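Local coordinates for molybdate-binding protein MolA (Haemophilus influenzae, PDB 3PSA), which binds molybdate and tungstate, but not sulfate or phosphate, as the periplasmic solute-binding component of the low-affinity molybdate importer MolBCA, at residues L24-L29 and G70-V75; I112-G117 and W278-P283; Y196-Y201 and T218-K223. One frame throughout, in Å; residues are numbered along the deposited sequence.

Interaction 1: residues L24-L29 and G70-V75; sequences LQHQTL and GDLNSV. With WO4 (tungstate(VI)ion), chain B.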
# COMPACT_ATOMS: atom_id res chain seq x y z
N LEU A 24 -5.52 0.60 -13.33
CA LEU A 24 -4.07 0.55 -13.63
C LEU A 24 -3.23 0.92 -12.38
O LEU A 24 -2.22 1.63 -12.47
CB LEU A 24 -3.67 1.40 -14.86
CG LEU A 24 -4.39 1.10 -16.21
CD1 LEU A 24 -3.98 2.04 -17.26
CD2 LEU A 24 -4.21 -0.32 -16.76
N GLN A 25 -3.65 0.43 -11.21
CA GLN A 25 -2.87 0.68 -10.00
C GLN A 25 -3.24 -0.41 -9.03
O GLN A 25 -4.45 -0.69 -8.83
CB GLN A 25 -3.26 2.00 -9.34
CG GLN A 25 -2.40 2.35 -8.13
CD GLN A 25 -3.04 3.37 -7.20
OE1 GLN A 25 -2.49 4.46 -6.96
NE2 GLN A 25 -4.18 3.01 -6.65
N HIS A 26 -2.21 -1.03 -8.44
CA HIS A 26 -2.43 -2.15 -7.56
C HIS A 26 -3.11 -1.77 -6.23
O HIS A 26 -3.90 -2.56 -5.69
CB HIS A 26 -1.11 -2.92 -7.32
CG HIS A 26 0.05 -2.05 -6.90
ND1 HIS A 26 0.63 -1.12 -7.72
CD2 HIS A 26 0.79 -2.04 -5.76
CE1 HIS A 26 1.63 -0.52 -7.11
NE2 HIS A 26 1.75 -1.06 -5.91
N GLN A 27 -2.86 -0.57 -5.71
CA GLN A 27 -3.49 -0.15 -4.48
C GLN A 27 -4.99 0.01 -4.67
O GLN A 27 -5.75 -0.49 -3.88
CB GLN A 27 -2.92 1.16 -3.96
CG GLN A 27 -1.48 1.04 -3.50
CD GLN A 27 -0.45 1.37 -4.59
OE1 GLN A 27 -0.79 1.51 -5.78
NE2 GLN A 27 0.84 1.53 -4.18
N THR A 28 -5.41 0.66 -5.76
CA THR A 28 -6.84 0.80 -6.04
C THR A 28 -7.42 -0.59 -6.27
O THR A 28 -8.56 -0.91 -5.82
CB THR A 28 -7.12 1.73 -7.23
OG1 THR A 28 -6.73 3.06 -6.88
CG2 THR A 28 -8.59 1.72 -7.59
N LEU A 29 -6.68 -1.44 -6.98
CA LEU A 29 -7.16 -2.81 -7.22
C LEU A 29 -7.48 -3.56 -5.93
O LEU A 29 -8.56 -4.17 -5.79
CB LEU A 29 -6.16 -3.60 -8.07
CG LEU A 29 -6.68 -4.98 -8.49
CD1 LEU A 29 -8.10 -4.90 -9.07
CD2 LEU A 29 -5.71 -5.64 -9.49
N GLY A 70 -2.47 -2.10 -19.93
CA GLY A 70 -1.58 -1.04 -19.49
C GLY A 70 -0.93 -1.40 -18.17
O GLY A 70 -1.13 -2.50 -17.66
N ASP A 71 -0.14 -0.49 -17.62
CA ASP A 71 0.46 -0.74 -16.30
C ASP A 71 0.53 0.56 -15.50
O ASP A 71 -0.26 1.47 -15.76
CB ASP A 71 1.81 -1.50 -16.41
CG ASP A 71 2.89 -0.71 -17.11
OD1 ASP A 71 2.72 0.51 -17.35
OD2 ASP A 71 3.96 -1.30 -17.38
N LEU A 72 1.47 0.70 -14.57
CA LEU A 72 1.48 1.88 -13.72
C LEU A 72 1.73 3.19 -14.51
O LEU A 72 1.08 4.18 -14.24
CB LEU A 72 2.51 1.74 -12.58
CG LEU A 72 2.18 0.72 -11.51
CD1 LEU A 72 3.39 0.43 -10.66
CD2 LEU A 72 1.03 1.19 -10.59
N ASN A 73 2.64 3.13 -15.49
CA ASN A 73 3.16 4.33 -16.15
C ASN A 73 3.07 4.32 -17.67
O ASN A 73 3.67 5.17 -18.34
CB ASN A 73 4.61 4.60 -15.69
CG ASN A 73 5.56 3.46 -16.03
OD1 ASN A 73 5.26 2.54 -16.81
ND2 ASN A 73 6.74 3.50 -15.40
N SER A 74 2.32 3.37 -18.21
CA SER A 74 2.09 3.31 -19.65
C SER A 74 0.72 2.69 -19.88
O SER A 74 0.14 2.13 -18.98
CB SER A 74 3.18 2.48 -20.32
OG SER A 74 3.16 1.10 -19.91
N VAL A 75 0.22 2.83 -21.10
CA VAL A 75 -1.10 2.33 -21.49
C VAL A 75 -1.00 1.96 -22.94
O VAL A 75 -0.20 2.55 -23.70
CB VAL A 75 -2.21 3.38 -21.25
CG1 VAL A 75 -1.98 4.62 -22.11
CG2 VAL A 75 -3.64 2.76 -21.43
W WO4 B . 4.33 0.92 -3.40
O1 WO4 B . 4.36 2.09 -4.91
O2 WO4 B . 3.76 -0.65 -4.13
O3 WO4 B . 5.63 0.31 -2.20
O4 WO4 B . 3.00 1.52 -2.38
O HOH W 1 -1.50 4.13 -13.41
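Leu24 and Leu72 carry the apolar part of this contact. Leu24 reaches into the loop at 70-75: its CB lies 3.5 Å from Asp71 O, CD2 rests on the backbone of Gly70, and CD1 meets Val75 CG2 at 4.2 Å. Leu72 answers mainly with one methyl, CD2, which packs on the Leu24 carbonyl and meets the edge of the His26 imidazole in the ring plane, 3.7 Å from ND1.

Polar links across the contact run through water. One molecule donates to both Leu24 O and Leu72 O, bridging the two backbones. Within the loop, Asp71 OD1 accepts from Asn73 N in an Asx turn, and Ser74 OG reaches the same oxygen from the opposite face of the carboxylate, at 2.7 Å.

The anion is gripped from the helix side. His26, its CG lying between the backbone N and the carbonyl carbon (chi1 51°), directs NE2 to tungstate O2, a nearly straight bond of 2.7 Å (169°), while Gln27 NE2 makes a weak bond to O4. Gln27 OE1 sits over the centre of the imidazole face. Arg243, Tyr196, Gly279 and Tyr280 complete the oxyanion site, whose share here lies at the strand-to-helix junction of a Rossmann-like lobe.

Interaction 2: residues I112-G117 and W278-P283; sequences ISLRTG and WGYPMP. With WO4 (tungstate(VI)ion), chain B.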
# COMPACT_ATOMS: atom_id res chain seq x y z
N ILE A 112 -5.63 8.23 -8.31
CA ILE A 112 -5.66 7.85 -6.90
C ILE A 112 -4.26 7.95 -6.35
O ILE A 112 -3.30 7.36 -6.88
CB ILE A 112 -6.18 6.39 -6.70
CG1 ILE A 112 -7.62 6.25 -7.19
CG2 ILE A 112 -6.01 5.92 -5.25
CD1 ILE A 112 -8.62 7.11 -6.49
N SER A 113 -4.16 8.71 -5.26
CA SER A 113 -2.89 8.87 -4.52
C SER A 113 -2.91 8.26 -3.12
O SER A 113 -1.83 8.01 -2.55
CB SER A 113 -2.52 10.35 -4.38
OG SER A 113 -3.38 11.04 -3.48
N LEU A 114 -4.10 8.11 -2.54
CA LEU A 114 -4.30 7.78 -1.11
C LEU A 114 -3.59 8.76 -0.16
O LEU A 114 -3.13 8.38 0.94
CB LEU A 114 -4.00 6.29 -0.79
CG LEU A 114 -4.64 5.23 -1.72
CD1 LEU A 114 -4.00 3.81 -1.56
CD2 LEU A 114 -6.21 5.20 -1.65
N ARG A 115 -3.44 10.01 -0.61
CA ARG A 115 -2.79 11.04 0.21
C ARG A 115 -3.39 12.39 -0.11
O ARG A 115 -3.76 12.65 -1.25
CB ARG A 115 -1.27 11.07 0.03
CG ARG A 115 -0.76 11.44 -1.31
CD ARG A 115 0.74 11.78 -1.15
NE ARG A 115 1.30 12.47 -2.31
CZ ARG A 115 2.01 11.87 -3.25
NH1 ARG A 115 2.23 10.57 -3.20
NH2 ARG A 115 2.48 12.56 -4.27
N THR A 116 -3.57 13.21 0.92
CA THR A 116 -3.89 14.60 0.71
C THR A 116 -2.58 15.36 0.66
O THR A 116 -1.79 15.20 -0.30
CB THR A 116 -4.90 15.15 1.77
OG1 THR A 116 -4.41 14.95 3.11
CG2 THR A 116 -6.26 14.43 1.62
N GLY A 117 -2.32 16.16 1.69
CA GLY A 117 -1.06 16.90 1.81
C GLY A 117 -1.01 18.04 0.83
O GLY A 117 -2.06 18.51 0.33
N TRP A 278 4.24 -0.46 2.72
CA TRP A 278 4.34 0.04 1.39
C TRP A 278 4.50 1.54 1.41
O TRP A 278 4.24 2.27 2.41
CB TRP A 278 3.08 -0.37 0.61
CG TRP A 278 2.99 -1.85 0.17
CD1 TRP A 278 3.82 -2.91 0.51
CD2 TRP A 278 1.98 -2.40 -0.68
NE1 TRP A 278 3.39 -4.06 -0.11
CE2 TRP A 278 2.27 -3.77 -0.85
CE3 TRP A 278 0.89 -1.85 -1.37
CZ2 TRP A 278 1.47 -4.61 -1.64
CZ3 TRP A 278 0.10 -2.66 -2.13
CH2 TRP A 278 0.38 -4.03 -2.28
N GLY A 279 4.87 2.03 0.24
CA GLY A 279 4.95 3.47 0.01
C GLY A 279 3.61 4.15 0.22
O GLY A 279 3.55 5.29 0.71
N TYR A 280 2.56 3.41 -0.14
CA TYR A 280 1.17 3.83 0.04
C TYR A 280 0.44 3.07 1.15
O TYR A 280 0.65 1.83 1.37
CB TYR A 280 0.41 3.59 -1.27
CG TYR A 280 0.78 4.47 -2.45
CD1 TYR A 280 -0.15 5.36 -3.02
CD2 TYR A 280 2.05 4.38 -3.04
CE1 TYR A 280 0.20 6.12 -4.15
CE2 TYR A 280 2.40 5.12 -4.16
CZ TYR A 280 1.49 6.00 -4.69
OH TYR A 280 1.86 6.72 -5.82
N PRO A 281 -0.46 3.80 1.84
CA PRO A 281 -1.25 3.17 2.90
C PRO A 281 -2.38 2.24 2.38
O PRO A 281 -3.06 2.56 1.39
CB PRO A 281 -1.84 4.37 3.65
CG PRO A 281 -1.97 5.44 2.63
CD PRO A 281 -0.84 5.23 1.66
N MET A 282 -2.60 1.10 3.05
CA MET A 282 -3.65 0.17 2.65
C MET A 282 -4.42 -0.17 3.94
O MET A 282 -3.83 -0.16 5.06
CB MET A 282 -3.10 -1.11 1.95
CG MET A 282 -2.19 -0.95 0.72
SD MET A 282 -3.14 -1.08 -0.83
CE MET A 282 -4.42 0.08 -0.53
N PRO A 283 -5.75 -0.37 3.82
CA PRO A 283 -6.52 -0.47 5.06
C PRO A 283 -6.10 -1.64 5.95
O PRO A 283 -6.05 -1.51 7.16
CB PRO A 283 -7.98 -0.64 4.57
CG PRO A 283 -7.87 -1.03 3.17
CD PRO A 283 -6.58 -0.52 2.62
W WO4 B . 4.33 0.92 -3.40
O1 WO4 B . 4.36 2.09 -4.91
O2 WO4 B . 3.76 -0.65 -4.13
O3 WO4 B . 5.63 0.31 -2.20
O4 WO4 B . 3.00 1.52 -2.38
O HOH W 2 3.13 9.01 -4.79
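Leu114 and Pro281 bring the two irregular backbones closest, their CA atoms 6.8 Å apart, with no direct hydrogen bond between the segments. Leu114 sits in a left-handed backbone conformation (phi 54°, psi 30°). From there it lays CB against the Pro281 ring and sends CD1 to Pro281 O, at 3.3 Å, and to Met282 CE, at 3.9 Å. Pro281 O is buried here without a polar partner. Met282, bent at chi2 and chi3, curls its methyl back to Leu114.

Tyr280 works on two sides. Its CD1 and CE1 approach Ser113 O obliquely, CD1 at 3.2 Å, while tungstate O4 lies at the ring edge near CD2. Its hydroxyl bonds to Asn92 and accepts a hydrogen bond from a water. Ser113 OG donates to Arg115 O on a lone pair in the carbonyl plane.

Backbone amides hold the anion: Gly279 N donates to O3 at 3.1 Å, almost straight at 173°, and Tyr280 N to O4. Trp278 turns one ring face to O2.

The loop after strand 109-112 thus meets the loop leading into helix 283-297, with helix 26-34 touching Leu114, Tyr280 and Met282, and Tyr136 of helix 132-151 packing on Pro281.

Interaction 3: residues Y196-Y201 and T218-K223; sequences YGSGKY and TIKGFK. With WO4 (tungstate(VI)ion), chain B.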
# COMPACT_ATOMS: atom_id res chain seq x y z
N TYR A 196 12.75 2.63 1.33
CA TYR A 196 11.84 3.78 1.39
C TYR A 196 12.38 4.79 2.36
O TYR A 196 12.76 4.43 3.48
CB TYR A 196 10.43 3.34 1.83
CG TYR A 196 9.73 2.34 0.93
CD1 TYR A 196 8.78 2.77 -0.01
CD2 TYR A 196 10.03 0.97 1.02
CE1 TYR A 196 8.13 1.82 -0.85
CE2 TYR A 196 9.41 0.02 0.18
CZ TYR A 196 8.45 0.45 -0.75
OH TYR A 196 7.78 -0.45 -1.57
N GLY A 197 12.49 6.05 1.95
CA GLY A 197 12.80 7.07 2.92
C GLY A 197 11.57 7.87 3.32
O GLY A 197 10.45 7.34 3.50
N SER A 198 11.77 9.18 3.44
CA SER A 198 10.72 10.13 3.77
C SER A 198 9.56 10.21 2.78
O SER A 198 9.70 9.92 1.59
CB SER A 198 11.34 11.55 3.96
OG SER A 198 11.94 12.05 2.75
N GLY A 199 8.41 10.64 3.30
CA GLY A 199 7.19 10.89 2.50
C GLY A 199 6.51 9.61 2.05
O GLY A 199 5.82 9.56 1.03
N LYS A 200 6.74 8.55 2.81
CA LYS A 200 6.19 7.22 2.47
C LYS A 200 5.49 6.57 3.65
O LYS A 200 5.91 6.75 4.80
CB LYS A 200 7.32 6.33 1.90
CG LYS A 200 7.94 6.90 0.62
CD LYS A 200 7.02 6.59 -0.57
CE LYS A 200 7.17 7.51 -1.73
NZ LYS A 200 6.27 7.03 -2.84
N TYR A 201 4.41 5.83 3.39
CA TYR A 201 3.66 5.14 4.47
C TYR A 201 4.54 4.18 5.29
O TYR A 201 4.25 3.95 6.47
CB TYR A 201 2.37 4.43 3.96
CG TYR A 201 1.75 3.59 5.05
CD1 TYR A 201 1.13 4.20 6.17
CD2 TYR A 201 1.91 2.21 5.06
CE1 TYR A 201 0.64 3.43 7.22
CE2 TYR A 201 1.46 1.42 6.12
CZ TYR A 201 0.79 2.04 7.18
OH TYR A 201 0.34 1.29 8.23
N THR A 218 17.60 10.73 5.61
CA THR A 218 18.52 11.06 4.51
C THR A 218 18.10 10.63 3.10
O THR A 218 18.68 11.10 2.13
CB THR A 218 19.94 10.51 4.79
OG1 THR A 218 19.89 9.08 4.93
CG2 THR A 218 20.50 11.10 6.09
N ILE A 219 17.11 9.75 3.00
CA ILE A 219 16.66 9.23 1.70
C ILE A 219 15.27 9.79 1.46
O ILE A 219 14.48 9.84 2.39
CB ILE A 219 16.63 7.67 1.67
CG1 ILE A 219 18.05 7.14 1.88
CG2 ILE A 219 15.99 7.12 0.35
CD1 ILE A 219 19.07 7.71 0.90
N LYS A 220 14.99 10.22 0.22
CA LYS A 220 13.65 10.76 -0.12
C LYS A 220 12.87 9.74 -0.95
O LYS A 220 13.25 9.42 -2.07
CB LYS A 220 13.80 12.04 -0.91
CG LYS A 220 12.48 12.73 -1.20
CD LYS A 220 12.68 13.86 -2.18
CE LYS A 220 11.40 14.59 -2.48
NZ LYS A 220 11.67 15.86 -3.26
N GLY A 221 11.80 9.20 -0.38
CA GLY A 221 10.95 8.25 -1.10
C GLY A 221 11.58 6.91 -1.46
O GLY A 221 12.46 6.40 -0.75
N PHE A 222 11.10 6.30 -2.54
CA PHE A 222 11.62 5.02 -2.96
C PHE A 222 12.90 5.20 -3.78
O PHE A 222 12.88 5.76 -4.89
CB PHE A 222 10.56 4.20 -3.71
CG PHE A 222 10.98 2.78 -3.96
CD1 PHE A 222 10.99 1.85 -2.91
CD2 PHE A 222 11.40 2.37 -5.22
CE1 PHE A 222 11.39 0.53 -3.12
CE2 PHE A 222 11.81 1.03 -5.44
CZ PHE A 222 11.79 0.12 -4.39
N LYS A 223 14.01 4.72 -3.24
CA LYS A 223 15.33 4.86 -3.88
C LYS A 223 16.17 3.60 -3.75
O LYS A 223 16.03 2.83 -2.79
CB LYS A 223 16.12 6.04 -3.27
CG LYS A 223 15.50 7.44 -3.49
CD LYS A 223 15.33 7.81 -4.99
CE LYS A 223 14.38 8.97 -5.18
NZ LYS A 223 14.86 10.23 -4.56
W WO4 B . 4.33 0.92 -3.40
O1 WO4 B . 4.36 2.09 -4.91
O2 WO4 B . 3.76 -0.65 -4.13
O3 WO4 B . 5.63 0.31 -2.20
O4 WO4 B . 3.00 1.52 -2.38
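Tyr196 and Phe222 meet as an edge-to-face pair, the edge of Phe222 turned to the face of Tyr196. Their ring centroids are 4.8 Å apart and the planes stand at 56°, well short of perpendicular. Phe222 CD1 comes down over the centre of the tyrosine ring, 3.5 Å from Tyr196 CE1, and Phe222 CE1 follows it toward Tyr196 CZ. Both side chains leave the same face of the short antiparallel sheet, from a non-hydrogen-bonded pair. They lean together from there because Tyr196 has CG beside its backbone N (chi1 -61°), whereas in Phe222 CG stands opposite the N (chi1 -170°).

Packed this way, the tyrosine presents its hydroxyl end to the anion: OH donates to tungstate O3 in a very short bond, 2.4 Å, with O3 near the ring plane. The same hydroxyl also bonds to Gln241, and weakly to Asn190.

Gly197 lets the backbones close up behind the rings, since a side chain there would run into Ile219 O; Gly221 has a positive phi. Gly197 N donates to Gly221 O at 2.7 Å, from above the carbonyl plane, and Gly221 N returns a bond to Ser198 O. Ser198 N reaches Ile219 O at 3.0 Å; Ser198 OG adds a weak bond to that oxygen. Lys200 lays CG and CE along Gly221 CA and carries NZ on to Leu125 O.

Strands 194-196 and 222-224 pair here, apart from the parallel sheet containing 184-188. Trp233 of helix 227-233 packs on Ile219, while Tyr201 leans on Ala285 and Leu286 of helix 283-297.

Overall arrangement
From the N terminus, interaction 1 closes first, joining 24-29, which runs from strand 21-24 into helix 26-34, to the loop before helix 77-81. Interaction 2 opens later, at the end of strand 109-112, and closes only at 278-283, spanning 160 residues; interaction 3 opens and closes within that span, bringing 196-201 back to 218-223. Interaction 1 thus belongs to the lobe with the sheet of 21-24, interaction 3 to the lobe with the sheet of 184-188, and interaction 2 links the two. It touches both others, through Gln27 with Tyr280 and through Gly279 with Tyr196 and Tyr201. Interactions 1 and 3 do not touch, yet all three reach the same tungstate.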